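Local coordinates for protein beta-lactamase (PDB 5GWA) that probably hydrolyses beta-lactam antibiotics as a class A extended-spectrum enzyme and is inhibited by avibactam, which is bound in its active site, at residues N9-Y14 against A265-S270; E102-T107 against Y185-N190; S106-S111 against A213-S218; V248-S253 against D258-I263. One frame throughout, in Å; residues are numbered along the deposited sequence. Where two conformers were deposited one is given.

Interaction 1. Residues N9-Y14 against A265-S270; sequences NSIEKY and AEICKS
Ile11 and Ile267 mark the closest pass of two nearly antiparallel helices: the axes of segments 9-14 and 265-270 come within 10.4 Å at an angle of 164°, and the Ile11 CA and Ile267 CA atoms lie 6.4 Å apart. The two isoleucines share the same rotamer and meet roughly at right angles. Ile11 CD1 touches Ile267 CG2 at 4.1 Å, and Ile11 CG2 sits beside Ile267 CG1 at 4.2 Å, so both branches of each residue are engaged. One turn further along the first helix, Tyr14 reaches across the gap. Its CG stands anti to the backbone N (chi1 176°), which carries the ring across to the second helix. There Tyr14 CD2 abuts Ile267 CG1 at 4.2 Å, while the phenol end lies against the aliphatic part of Glu266, with Tyr14 OH 3.6 Å from Glu266 CG and Tyr14 CZ 3.8 Å from Glu266 CB. The Glu266 chain bends at chi2, leading its carboxylate away from the first helix, with its plane 49° from that of the ring. No hydrogen bond crosses between the segments. Beneath them Ile267 also touches Val22 and Val24 of strand 21-28, and Tyr14 has a cation-pi partner in Lys18. Pairing of the N- and C-terminal helices over one face of the central antiparallel sheet is characteristic of the alpha/beta domain of class A beta-lactamases.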
loop_
_atom_site.group_PDB
_atom_site.type_symbol
_atom_site.label_atom_id
_atom_site.label_comp_id
_atom_site.label_asym_id
_atom_site.label_seq_id
_atom_site.Cartn_x
_atom_site.Cartn_y
_atom_site.Cartn_z
ATOM N N ASN A 9 -0.462 -8.198 -36.622
ATOM C CA ASN A 9 -1.141 -7.059 -37.232
ATOM C C ASN A 9 -2.438 -6.732 -36.486
ATOM O O ASN A 9 -2.764 -5.564 -36.293
ATOM C CB ASN A 9 -1.429 -7.325 -38.722
ATOM C CG ASN A 9 -0.165 -7.615 -39.530
ATOM O OD1 ASN A 9 0.906 -7.062 -39.277
ATOM N ND2 ASN A 9 -0.292 -8.497 -40.516
ATOM N N SER A 10 -3.123 -7.753 -35.985
ATOM C CA SER A 10 -4.336 -7.526 -35.214
ATOM C C SER A 10 -4.038 -6.786 -33.916
ATOM O O SER A 10 -4.797 -5.917 -33.470
ATOM C CB SER A 10 -4.991 -8.855 -34.879
ATOM O OG SER A 10 -6.187 -8.642 -34.152
ATOM N N ILE A 11 -2.941 -7.170 -33.280
ATOM C CA ILE A 11 -2.587 -6.564 -31.999
ATOM C C ILE A 11 -2.159 -5.105 -32.212
ATOM O O ILE A 11 -2.590 -4.187 -31.506
ATOM C CB ILE A 11 -1.455 -7.370 -31.316
ATOM C CG1 ILE A 11 -1.992 -8.702 -30.793
ATOM C CG2 ILE A 11 -0.813 -6.559 -30.196
ATOM C CD1 ILE A 11 -0.916 -9.670 -30.338
ATOM N N GLU A 12 -1.392 -4.878 -33.275
ATOM C CA GLU A 12 -0.956 -3.538 -33.644
ATOM C C GLU A 12 -2.150 -2.630 -33.967
ATOM O O GLU A 12 -2.211 -1.498 -33.501
ATOM C CB GLU A 12 0.047 -3.620 -34.812
ATOM C CG GLU A 12 1.414 -4.129 -34.356
ATOM C CD GLU A 12 2.438 -4.261 -35.469
ATOM O OE1 GLU A 12 2.038 -4.226 -36.637
ATOM O OE2 GLU A 12 3.635 -4.494 -35.174
ATOM N N LYS A 13 -3.176 -3.197 -34.587
ATOM C CA LYS A 13 -4.356 -2.411 -34.941
ATOM C C LYS A 13 -5.167 -2.051 -33.705
ATOM O O LYS A 13 -5.629 -0.918 -33.558
ATOM C CB LYS A 13 -5.217 -3.175 -35.946
ATOM C CG LYS A 13 -6.447 -2.410 -36.410
ATOM C CD LYS A 13 -7.130 -3.101 -37.584
ATOM C CE LYS A 13 -8.443 -2.424 -37.942
ATOM N NZ LYS A 13 -9.313 -3.323 -38.749
ATOM N N TYR A 14 -5.296 -3.016 -32.798
ATOM C CA TYR A 14 -5.910 -2.781 -31.479
ATOM C C TYR A 14 -5.242 -1.636 -30.710
ATOM O O TYR A 14 -5.889 -0.805 -30.059
ATOM C CB TYR A 14 -5.865 -4.093 -30.673
ATOM C CG TYR A 14 -6.396 -3.958 -29.250
ATOM C CD1 TYR A 14 -7.739 -3.740 -29.006
ATOM C CD2 TYR A 14 -5.533 -3.905 -28.171
ATOM C CE1 TYR A 14 -8.215 -3.551 -27.727
ATOM C CE2 TYR A 14 -6.000 -3.763 -26.893
ATOM C CZ TYR A 14 -7.338 -3.564 -26.672
ATOM O OH TYR A 14 -7.812 -3.361 -25.409
ATOM N N ALA A 265 -5.669 -7.816 -21.119
ATOM C CA ALA A 265 -6.626 -8.919 -21.190
ATOM C C ALA A 265 -6.967 -9.240 -22.654
ATOM O O ALA A 265 -7.004 -10.391 -23.065
ATOM C CB ALA A 265 -7.886 -8.568 -20.395
ATOM N N GLU A 266 -7.154 -8.181 -23.447
ATOM C CA GLU A 266 -7.541 -8.331 -24.838
ATOM C C GLU A 266 -6.386 -8.848 -25.683
ATOM O O GLU A 266 -6.573 -9.762 -26.476
ATOM C CB GLU A 266 -8.046 -7.027 -25.415
ATOM C CG GLU A 266 -9.387 -6.596 -24.849
ATOM C CD GLU A 266 -10.574 -7.292 -25.500
ATOM O OE1 GLU A 266 -10.409 -8.324 -26.187
ATOM O OE2 GLU A 266 -11.699 -6.788 -25.285
ATOM N N ILE A 267 -5.175 -8.358 -25.431
ATOM C CA ILE A 267 -3.998 -8.855 -26.156
ATOM C C ILE A 267 -3.784 -10.338 -25.830
ATOM O O ILE A 267 -3.562 -11.177 -26.698
ATOM C CB ILE A 267 -2.729 -8.011 -25.882
ATOM C CG1 ILE A 267 -2.854 -6.661 -26.577
ATOM C CG2 ILE A 267 -1.477 -8.726 -26.365
ATOM C CD1 ILE A 267 -1.807 -5.661 -26.185
ATOM N N CYS A 268 -3.881 -10.679 -24.551
ATOM C CA CYS A 268 -3.749 -12.068 -24.165
ATOM C C CYS A 268 -4.806 -12.971 -24.813
ATOM O O CYS A 268 -4.488 -14.035 -25.292
ATOM C CB CYS A 268 -3.761 -12.215 -22.644
ATOM S SG CYS A 268 -3.333 -13.920 -22.163
ATOM N N LYS A 269 -6.053 -12.510 -24.821
ATOM C CA LYS A 269 -7.175 -13.240 -25.436
ATOM C C LYS A 269 -6.897 -13.484 -26.907
ATOM O O LYS A 269 -7.202 -14.569 -27.435
ATOM C CB LYS A 269 -8.450 -12.402 -25.236
ATOM C CG LYS A 269 -9.718 -12.956 -25.871
ATOM C CD LYS A 269 -10.109 -14.312 -25.347
ATOM C CE LYS A 269 -11.517 -14.648 -25.843
ATOM N NZ LYS A 269 -11.620 -16.017 -26.387
ATOM N N SER A 270 -6.376 -12.459 -27.586
ATOM C CA SER A 270 -6.049 -12.576 -29.011
ATOM C C SER A 270 -5.025 -13.685 -29.204
ATOM O O SER A 270 -5.160 -14.520 -30.104
ATOM C CB SER A 270 -5.493 -11.271 -29.599
ATOM O OG SER A 270 -6.499 -10.264 -29.700
#

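Interaction 2. Residues E102-T107 against Y185-N190; sequences EIIKST and YDFLLN. With NA (sodium ion), chain I.
Within the helical domain of this class A beta-lactamase, Phe187 of helix 182-193 packs against Ile104 and Lys105 of helix 100-109. Ring atom Phe187 CE2 touches Ile104 CG2 at 3.8 Å. Around the ring, the extended Lys105 chain brings Lys105 CE to the edge, near the ring plane, 3.6 Å from Phe187 CE1. Nearer the backbone, Lys105 CG lies 3.9 Å from Phe187 CZ. The lysine's methylenes rather than its ammonium group thus do the touching. Phe187 owes its reach to chi1 of 177°, with CG anti to the backbone N. Ile104 also meets Leu58 and Leu119, and Leu188 meets Leu58, so helices 49-63 and 113-123 close the apolar side. Away from Phe187, Glu102 OE1 binds a sodium ion at 2.7 Å. The contact is therefore an apolar helix-helix seam of the all-helical domain, on the helix that leads into the SDN loop of class A enzymes.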
loop_
_atom_site.group_PDB
_atom_site.type_symbol
_atom_site.label_atom_id
_atom_site.label_comp_id
_atom_site.label_asym_id
_atom_site.label_seq_id
_atom_site.Cartn_x
_atom_site.Cartn_y
_atom_site.Cartn_z
ATOM N N GLU A 102 6.971 -18.288 3.633
ATOM C CA GLU A 102 5.867 -17.370 3.870
ATOM C C GLU A 102 6.201 -16.029 3.212
ATOM O O GLU A 102 5.306 -15.332 2.674
ATOM C CB GLU A 102 5.647 -17.140 5.376
ATOM C CG GLU A 102 4.486 -16.190 5.627
ATOM C CD GLU A 102 3.948 -16.128 7.060
ATOM O OE1 GLU A 102 4.317 -16.966 7.907
ATOM O OE2 GLU A 102 2.996 -15.353 7.306
ATOM N N ILE A 103 7.422 -15.570 3.384
ATOM C CA ILE A 103 7.799 -14.256 2.849
ATOM C C ILE A 103 7.739 -14.269 1.327
ATOM O O ILE A 103 7.181 -13.342 0.711
ATOM C CB ILE A 103 9.197 -13.786 3.335
ATOM C CG1 ILE A 103 9.167 -13.574 4.862
ATOM C CG2 ILE A 103 9.632 -12.498 2.609
ATOM C CD1 ILE A 103 10.551 -13.500 5.479
ATOM N N ILE A 104 8.276 -15.325 0.698
ATOM C CA ILE A 104 8.227 -15.403 -0.755
ATOM C C ILE A 104 6.795 -15.494 -1.294
ATOM O O ILE A 104 6.470 -14.816 -2.281
ATOM C CB ILE A 104 9.033 -16.605 -1.273
ATOM C CG1 ILE A 104 10.480 -16.433 -0.934
ATOM C CG2 ILE A 104 8.796 -16.774 -2.763
ATOM C CD1 ILE A 104 11.310 -17.708 -1.040
ATOM N N LYS A 105 5.914 -16.249 -0.627
ATOM C CA LYS A 105 4.535 -16.389 -1.077
ATOM C C LYS A 105 3.850 -15.034 -1.010
ATOM O O LYS A 105 3.182 -14.632 -1.949
ATOM C CB LYS A 105 3.740 -17.376 -0.225
ATOM C CG LYS A 105 4.118 -18.815 -0.473
ATOM C CD LYS A 105 3.185 -19.708 0.327
ATOM C CE LYS A 105 3.597 -21.166 0.247
ATOM N NZ LYS A 105 2.587 -21.978 0.966
ATOM N N SER A 106 4.082 -14.279 0.048
ATOM C CA SER A 106 3.460 -12.956 0.118
ATOM C C SER A 106 4.014 -12.025 -0.972
ATOM O O SER A 106 3.269 -11.217 -1.585
ATOM C CB SER A 106 3.667 -12.344 1.489
ATOM O OG SER A 106 2.847 -11.180 1.629
ATOM N N THR A 107 5.329 -12.055 -1.122
ATOM C CA THR A 107 6.044 -11.168 -2.056
ATOM C C THR A 107 5.602 -11.419 -3.495
ATOM O O THR A 107 5.468 -10.490 -4.285
ATOM C CB THR A 107 7.548 -11.407 -1.930
ATOM O OG1 THR A 107 7.942 -11.046 -0.600
ATOM C CG2 THR A 107 8.295 -10.523 -2.901
ATOM N N TYR A 185 11.671 -24.908 -8.044
ATOM C CA TYR A 185 10.835 -24.705 -9.226
ATOM C C TYR A 185 9.387 -24.967 -8.932
ATOM O O TYR A 185 8.524 -24.145 -9.265
ATOM C CB TYR A 185 11.330 -25.629 -10.348
ATOM C CG TYR A 185 10.370 -25.777 -11.505
ATOM C CD1 TYR A 185 10.281 -24.794 -12.463
ATOM C CD2 TYR A 185 9.559 -26.891 -11.639
ATOM C CE1 TYR A 185 9.449 -24.927 -13.543
ATOM C CE2 TYR A 185 8.675 -27.011 -12.690
ATOM C CZ TYR A 185 8.648 -26.042 -13.659
ATOM O OH TYR A 185 7.785 -26.177 -14.710
ATOM N N ASP A 186 9.062 -26.137 -8.355
ATOM C CA ASP A 186 7.691 -26.466 -8.034
ATOM C C ASP A 186 7.104 -25.380 -7.150
ATOM O O ASP A 186 5.958 -24.999 -7.294
ATOM C CB ASP A 186 7.608 -27.829 -7.311
ATOM C CG ASP A 186 7.600 -29.001 -8.272
ATOM O OD1 ASP A 186 6.896 -28.879 -9.297
ATOM O OD2 ASP A 186 8.282 -30.030 -7.992
ATOM N N PHE A 187 7.865 -25.004 -6.123
ATOM C CA PHE A 187 7.441 -23.974 -5.172
ATOM C C PHE A 187 7.155 -22.619 -5.814
ATOM O O PHE A 187 6.042 -22.057 -5.622
ATOM C CB PHE A 187 8.474 -23.792 -4.063
ATOM C CG PHE A 187 8.115 -22.704 -3.098
ATOM C CD1 PHE A 187 7.111 -22.869 -2.178
ATOM C CD2 PHE A 187 8.793 -21.517 -3.134
ATOM C CE1 PHE A 187 6.772 -21.851 -1.289
ATOM C CE2 PHE A 187 8.494 -20.508 -2.211
ATOM C CZ PHE A 187 7.445 -20.653 -1.343
ATOM N N LEU A 188 8.070 -22.163 -6.644
ATOM C CA LEU A 188 7.850 -20.861 -7.302
ATOM C C LEU A 188 6.726 -20.935 -8.301
ATOM O O LEU A 188 5.841 -20.024 -8.353
ATOM C CB LEU A 188 9.112 -20.353 -7.950
ATOM C CG LEU A 188 8.976 -18.972 -8.599
ATOM C CD1 LEU A 188 8.400 -17.914 -7.646
ATOM C CD2 LEU A 188 10.285 -18.546 -9.203
ATOM N N LEU A 189 6.673 -22.028 -9.070
ATOM C CA LEU A 189 5.541 -22.162 -10.010
ATOM C C LEU A 189 4.201 -22.175 -9.306
ATOM O O LEU A 189 3.258 -21.490 -9.719
ATOM C CB LEU A 189 5.705 -23.410 -10.896
ATOM C CG LEU A 189 4.632 -23.585 -11.983
ATOM C CD1 LEU A 189 4.531 -22.414 -12.924
ATOM C CD2 LEU A 189 4.915 -24.831 -12.813
ATOM N N ASN A 190 4.054 -22.965 -8.219
ATOM C CA ASN A 190 2.803 -22.995 -7.502
ATOM C C ASN A 190 2.478 -21.582 -7.001
ATOM O O ASN A 190 1.329 -21.151 -7.058
ATOM C CB ASN A 190 2.853 -23.971 -6.323
ATOM C CG ASN A 190 2.682 -25.422 -6.751
ATOM O OD1 ASN A 190 1.997 -25.723 -7.706
ATOM N ND2 ASN A 190 3.222 -26.319 -5.962
HETATM NA NA NA I . 6.455 -18.378 8.835
HETATM O O HOH W 1 6.393 -21.066 9.013
#

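Interaction 3. Residues S106-S111 against A213-S218; sequences STVSHS and AHKTGS. With NA (sodium ion), chain N; NXL ((2S,5R)-1-formyl-5-[(sulfooxy)amino]piperidine-2-carboxamide), chain B.
Lys215, Val108 and Ser111 carry this contact, with Lys215 burying the most surface. The lysine chain bends at chi2 (75°) and again at chi4 (75°), folding over the end of helix 100-109: Lys215 CD lies 3.4 Å from Val108 O, and its methylenes also approach the Val108 side chain. The ammonium nitrogen is gripped three times. Lys215 NZ donates to Ser111 OG at 2.7 Å and to Thr216 O at 3.0 Å, the latter tilted from the carbonyl plane. Lys215 NZ also donates to a water at 2.7 Å, and that water donates to Val108 O. Ser111 OG, which is bonded to Lys50 NZ as well, donates to sulfate oxygen OAG of avibactam at 2.8 Å. Further along the strand, Ser218 OG holds the sulfate through OAE at 2.7 Å and is itself bonded to Arg201. Ser218 N donates a nearly straight hydrogen bond (N-H...acceptor angle 165°) to the carbonyl oxygen OAC of the inhibitor, consistent with the oxyanion hole of the family. Residues 215-217 form the KTG motif and Ser111 begins the SDN motif; their junction through lysine and serine is a hallmark of the class A beta-lactamase active site.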
loop_
_atom_site.group_PDB
_atom_site.type_symbol
_atom_site.label_atom_id
_atom_site.label_comp_id
_atom_site.label_asym_id
_atom_site.label_seq_id
_atom_site.Cartn_x
_atom_site.Cartn_y
_atom_site.Cartn_z
ATOM N N SER A 106 4.082 -14.279 0.048
ATOM C CA SER A 106 3.460 -12.956 0.118
ATOM C C SER A 106 4.014 -12.025 -0.972
ATOM O O SER A 106 3.269 -11.217 -1.585
ATOM C CB SER A 106 3.667 -12.344 1.489
ATOM O OG SER A 106 2.847 -11.180 1.629
ATOM N N THR A 107 5.329 -12.055 -1.122
ATOM C CA THR A 107 6.044 -11.168 -2.056
ATOM C C THR A 107 5.602 -11.419 -3.495
ATOM O O THR A 107 5.468 -10.490 -4.285
ATOM C CB THR A 107 7.548 -11.407 -1.930
ATOM O OG1 THR A 107 7.942 -11.046 -0.600
ATOM C CG2 THR A 107 8.295 -10.523 -2.901
ATOM N N VAL A 108 5.443 -12.696 -3.860
ATOM C CA VAL A 108 5.123 -13.047 -5.251
ATOM C C VAL A 108 3.617 -13.104 -5.476
ATOM O O VAL A 108 3.087 -12.354 -6.302
ATOM C CB VAL A 108 5.740 -14.388 -5.665
ATOM C CG1 VAL A 108 5.242 -14.831 -7.038
ATOM C CG2 VAL A 108 7.239 -14.282 -5.626
ATOM N N SER A 109 2.875 -13.868 -4.683
ATOM C CA SER A 109 1.426 -14.069 -4.957
ATOM C C SER A 109 0.625 -12.831 -4.593
ATOM O O SER A 109 -0.396 -12.553 -5.237
ATOM C CB SER A 109 0.869 -15.280 -4.202
ATOM O OG SER A 109 1.687 -16.402 -4.525
ATOM N N HIS A 110 1.042 -12.101 -3.565
ATOM C CA HIS A 110 0.324 -10.920 -3.107
ATOM C C HIS A 110 1.127 -9.631 -3.308
ATOM O O HIS A 110 0.669 -8.589 -2.909
ATOM C CB HIS A 110 -0.069 -11.073 -1.650
ATOM C CG HIS A 110 -1.175 -12.035 -1.448
ATOM N ND1 HIS A 110 -1.018 -13.403 -1.384
ATOM C CD2 HIS A 110 -2.501 -11.800 -1.320
ATOM C CE1 HIS A 110 -2.210 -13.967 -1.247
ATOM N NE2 HIS A 110 -3.118 -13.013 -1.210
ATOM N N SER A 111 2.265 -9.733 -3.983
ATOM C CA SER A 111 3.082 -8.569 -4.323
ATOM C C SER A 111 3.463 -7.695 -3.150
ATOM O O SER A 111 3.602 -6.482 -3.295
ATOM C CB SER A 111 2.417 -7.745 -5.406
ATOM O OG SER A 111 3.410 -7.158 -6.251
ATOM N N ALA A 213 0.242 -18.807 -14.485
ATOM C CA ALA A 213 1.314 -18.593 -13.505
ATOM C C ALA A 213 1.887 -17.231 -13.813
ATOM O O ALA A 213 2.519 -17.063 -14.848
ATOM C CB ALA A 213 2.391 -19.652 -13.691
ATOM N N HIS A 214 1.668 -16.260 -12.934
ATOM C CA HIS A 214 1.985 -14.894 -13.319
ATOM C C HIS A 214 2.382 -13.977 -12.196
ATOM O O HIS A 214 2.212 -14.286 -11.032
ATOM C CB HIS A 214 0.835 -14.289 -14.119
ATOM C CG HIS A 214 -0.370 -13.944 -13.320
ATOM N ND1 HIS A 214 -0.789 -12.651 -13.135
ATOM C CD2 HIS A 214 -1.254 -14.716 -12.644
ATOM C CE1 HIS A 214 -1.884 -12.630 -12.405
ATOM N NE2 HIS A 214 -2.170 -13.873 -12.067
ATOM N N LYS A 215 2.932 -12.828 -12.584
ATOM C CA LYS A 215 3.293 -11.775 -11.641
ATOM C C LYS A 215 2.967 -10.416 -12.271
ATOM O O LYS A 215 3.317 -10.141 -13.412
ATOM C CB LYS A 215 4.797 -11.818 -11.330
ATOM C CG LYS A 215 5.250 -10.732 -10.356
ATOM C CD LYS A 215 4.829 -11.046 -8.921
ATOM C CE LYS A 215 4.806 -9.836 -7.993
ATOM N NZ LYS A 215 3.623 -8.990 -8.278
ATOM N N THR A 216 2.247 -9.608 -11.531
ATOM C CA THR A 216 1.749 -8.324 -12.036
ATOM C C THR A 216 2.699 -7.192 -11.618
ATOM O O THR A 216 3.591 -7.351 -10.766
ATOM C CB THR A 216 0.360 -8.062 -11.407
ATOM O OG1 THR A 216 0.464 -8.251 -10.006
ATOM C CG2 THR A 216 -0.650 -9.009 -11.956
ATOM N N GLY A 217 2.472 -5.999 -12.169
ATOM C CA GLY A 217 3.104 -4.785 -11.618
ATOM C C GLY A 217 2.288 -3.579 -11.995
ATOM O O GLY A 217 1.655 -3.579 -13.074
ATOM N N SER A 218 2.370 -2.564 -11.150
ATOM C CA SER A 218 1.577 -1.339 -11.360
ATOM C C SER A 218 2.395 -0.158 -10.850
ATOM O O SER A 218 3.176 -0.295 -9.908
ATOM C CB SER A 218 0.254 -1.455 -10.610
ATOM O OG SER A 218 -0.484 -2.616 -10.950
HETATM NA NA NA N . -4.554 -13.580 -10.494
HETATM O OAC NXL B . 4.126 -3.232 -8.959
HETATM C CAN NXL B . 4.111 -3.603 -7.791
HETATM N N NXL B . 3.573 -2.980 -6.840
HETATM C CAJ NXL B . 3.326 -3.617 -5.564
HETATM C CA NXL B . 3.033 -1.647 -7.071
HETATM C C NXL B . 3.715 -0.545 -6.335
HETATM O O NXL B . 4.562 -0.767 -5.489
HETATM N NAA NXL B . 3.224 0.675 -6.571
HETATM C CB NXL B . 1.562 -1.657 -6.747
HETATM C CAH NXL B . 1.246 -2.322 -5.429
HETATM C CAO NXL B . 1.836 -3.723 -5.344
HETATM N NAK NXL B . 1.238 -4.753 -6.219
HETATM O OAL NXL B . 0.607 -4.321 -7.291
HETATM S SAR NXL B . 0.484 -5.341 -8.428
HETATM O OAD NXL B . -0.823 -5.891 -8.245
HETATM O OAE NXL B . 0.459 -4.827 -9.753
HETATM O OAG NXL B . 1.887 -6.172 -8.358
HETATM O O HOH W 2 1.588 -10.759 -8.208
HETATM O O HOH W 3 -6.729 -14.851 -9.551
#

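Interaction 4. Residues V248-S253 against D258-I263; sequences VYVSDS and DVNEKI. With NA (sodium ion), chain M.
Asn260 and Ile263 bring helix segment 258-263 against Val250 and Ser253, with Val250 CA 6.4 Å from Asn260 CA as the closest backbone pair. The helix here is regular: Lys262 N bonds Asp258 O, and Ile263 N bonds Val259 O. Asn260 comes first in the contact. Its chi1 of -68° turns CG away from its own carbonyl carbon, and Asn260 OD1 accepts a hydrogen bond from Ser253 OG at 2.6 Å. The C=O...donor angle is 122° and the donor is tilted 19° from the carbonyl plane. Val250 CG1 rests 3.6 Å from Asn260 OD1, while Val250 CG2 lies 3.7 Å from the backbone Asn260 O. The amide nitrogen of Asn260 looks elsewhere, bonding Glu255 O, and Ser253 OG also pairs with Glu255 N. Glu261 next turns away from the strand. Glu261 OE2 binds a sodium ion at 2.7 Å and pairs with Arg201, and its OE1 makes a salt bridge to Lys76 of the second subunit. Ile263, one turn beyond Asn260, returns to the strand with its CG2 3.8 Å from Val250 CG2. On the strand side, Asp252 and Ser253 form a G1 beta bulge opposite Thr227. Ser253 OG and Asn260 OD1 satisfy each other, and both side chains also bond the backbone of Glu255 in the connection 254-256, tying strand end to helix start, while Val250 and Ile263 supply the apolar packing.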
loop_
_atom_site.group_PDB
_atom_site.type_symbol
_atom_site.label_atom_id
_atom_site.label_comp_id
_atom_site.label_asym_id
_atom_site.label_seq_id
_atom_site.Cartn_x
_atom_site.Cartn_y
_atom_site.Cartn_z
ATOM N N VAL A 248 3.193 -8.500 -21.033
ATOM C CA VAL A 248 2.621 -7.274 -21.564
ATOM C C VAL A 248 2.919 -6.127 -20.619
ATOM O O VAL A 248 2.656 -6.212 -19.416
ATOM C CB VAL A 248 1.096 -7.367 -21.816
ATOM C CG1 VAL A 248 0.560 -6.073 -22.407
ATOM C CG2 VAL A 248 0.767 -8.554 -22.719
ATOM N N TYR A 249 3.479 -5.037 -21.160
ATOM C CA TYR A 249 3.790 -3.840 -20.390
ATOM C C TYR A 249 3.040 -2.660 -20.990
ATOM O O TYR A 249 3.308 -2.267 -22.114
ATOM C CB TYR A 249 5.298 -3.521 -20.447
ATOM C CG TYR A 249 6.133 -4.631 -19.911
ATOM C CD1 TYR A 249 6.515 -5.692 -20.711
ATOM C CD2 TYR A 249 6.566 -4.620 -18.589
ATOM C CE1 TYR A 249 7.298 -6.712 -20.212
ATOM C CE2 TYR A 249 7.238 -5.697 -18.051
ATOM C CZ TYR A 249 7.579 -6.728 -18.853
ATOM O OH TYR A 249 8.299 -7.731 -18.279
ATOM N N VAL A 250 1.990 -2.179 -20.318
ATOM C CA VAL A 250 1.312 -0.957 -20.751
ATOM C C VAL A 250 1.963 0.219 -20.053
ATOM O O VAL A 250 1.851 0.376 -18.829
ATOM C CB VAL A 250 -0.201 -1.018 -20.409
ATOM C CG1 VAL A 250 -0.894 0.255 -20.871
ATOM C CG2 VAL A 250 -0.853 -2.252 -20.994
ATOM N N SER A 251 2.758 1.006 -20.799
ATOM C CA SER A 251 3.584 2.018 -20.168
ATOM C C SER A 251 3.207 3.431 -20.576
ATOM O O SER A 251 2.620 3.628 -21.620
ATOM C CB SER A 251 5.083 1.748 -20.402
ATOM O OG SER A 251 5.466 2.063 -21.734
ATOM N N ASP A 252 3.574 4.380 -19.718
ATOM C CA ASP A 252 3.362 5.806 -19.941
ATOM C C ASP A 252 1.998 6.118 -20.523
ATOM O O ASP A 252 1.848 6.655 -21.618
ATOM C CB ASP A 252 4.502 6.352 -20.789
ATOM C CG ASP A 252 5.828 6.286 -20.066
ATOM O OD1 ASP A 252 5.838 6.106 -18.827
ATOM O OD2 ASP A 252 6.866 6.515 -20.737
ATOM N N SER A 253 0.981 5.587 -19.842
ATOM C CA SER A 253 -0.349 5.604 -20.361
ATOM C C SER A 253 -1.175 6.775 -19.850
ATOM O O SER A 253 -1.187 7.084 -18.667
ATOM C CB SER A 253 -1.053 4.308 -19.981
ATOM O OG SER A 253 -2.385 4.286 -20.458
ATOM N N ASP A 258 -8.950 0.950 -15.884
ATOM C CA ASP A 258 -9.732 -0.092 -16.487
ATOM C C ASP A 258 -9.313 -0.403 -17.920
ATOM O O ASP A 258 -9.300 -1.563 -18.352
ATOM C CB ASP A 258 -11.225 0.280 -16.451
ATOM C CG ASP A 258 -11.545 1.535 -17.266
ATOM O OD1 ASP A 258 -10.873 2.594 -17.099
ATOM O OD2 ASP A 258 -12.514 1.491 -18.046
ATOM N N VAL A 259 -8.961 0.641 -18.663
ATOM C CA VAL A 259 -8.485 0.471 -20.039
ATOM C C VAL A 259 -7.103 -0.178 -20.074
ATOM O O VAL A 259 -6.893 -1.081 -20.855
ATOM C CB VAL A 259 -8.416 1.831 -20.757
ATOM C CG1 VAL A 259 -7.771 1.712 -22.128
ATOM C CG2 VAL A 259 -9.823 2.395 -20.902
ATOM N N ASN A 260 -6.237 0.215 -19.162
ATOM C CA ASN A 260 -4.891 -0.338 -19.113
ATOM C C ASN A 260 -4.940 -1.843 -18.859
ATOM O O ASN A 260 -4.225 -2.611 -19.507
ATOM C CB ASN A 260 -4.071 0.407 -18.071
ATOM C CG ASN A 260 -3.793 1.862 -18.476
ATOM O OD1 ASN A 260 -3.670 2.144 -19.665
ATOM N ND2 ASN A 260 -3.769 2.758 -17.520
ATOM N N GLU A 261 -5.801 -2.275 -17.936
ATOM C CA GLU A 261 -5.951 -3.689 -17.676
ATOM C C GLU A 261 -6.569 -4.417 -18.856
ATOM O O GLU A 261 -6.150 -5.497 -19.222
ATOM C CB GLU A 261 -6.753 -3.949 -16.397
ATOM C CG GLU A 261 -6.107 -3.373 -15.160
ATOM C CD GLU A 261 -6.626 -4.010 -13.881
ATOM O OE1 GLU A 261 -7.806 -3.908 -13.592
ATOM O OE2 GLU A 261 -5.850 -4.640 -13.147
ATOM N N LYS A 262 -7.584 -3.800 -19.458
ATOM C CA LYS A 262 -8.245 -4.371 -20.590
ATOM C C LYS A 262 -7.323 -4.567 -21.780
ATOM O O LYS A 262 -7.409 -5.577 -22.465
ATOM C CB LYS A 262 -9.429 -3.469 -20.968
ATOM C CG LYS A 262 -10.260 -3.960 -22.129
ATOM C CD LYS A 262 -11.101 -5.163 -21.750
ATOM C CE LYS A 262 -12.433 -4.749 -21.140
ATOM N NZ LYS A 262 -13.176 -5.910 -20.564
ATOM N N ILE A 263 -6.342 -3.669 -21.946
ATOM C CA ILE A 263 -5.349 -3.858 -23.004
ATOM C C ILE A 263 -4.611 -5.176 -22.831
ATOM O O ILE A 263 -4.460 -5.957 -23.776
ATOM C CB ILE A 263 -4.348 -2.701 -23.057
ATOM C CG1 ILE A 263 -5.014 -1.444 -23.660
ATOM C CG2 ILE A 263 -3.140 -3.055 -23.911
ATOM C CD1 ILE A 263 -4.271 -0.169 -23.409
HETATM NA NA NA M . -7.025 -6.976 -12.384
#

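Interactions 1 and 4 share helix 257-276 and lie about 12 Å apart between centres; they touch where Tyr14 packs on Ile263. Interaction 1 is partly buried and wholly without crossing hydrogen bonds, whereas interaction 4 is buried and adds a serine-asparagine bond at the bend of the chain. Interactions 2 and 3 share helix 100-109, and Leu189 touches Ala213 between them. Interaction 2 is an apolar, partly buried seam, while interaction 3, about 6 Å from the chain's centre, is buried and dominated by polar bonds to lysine, water and inhibitor. Interactions 3 and 4 both reach the five-stranded sheet, whereas interactions 1 and 2 lie on opposite sides of the chain's centre.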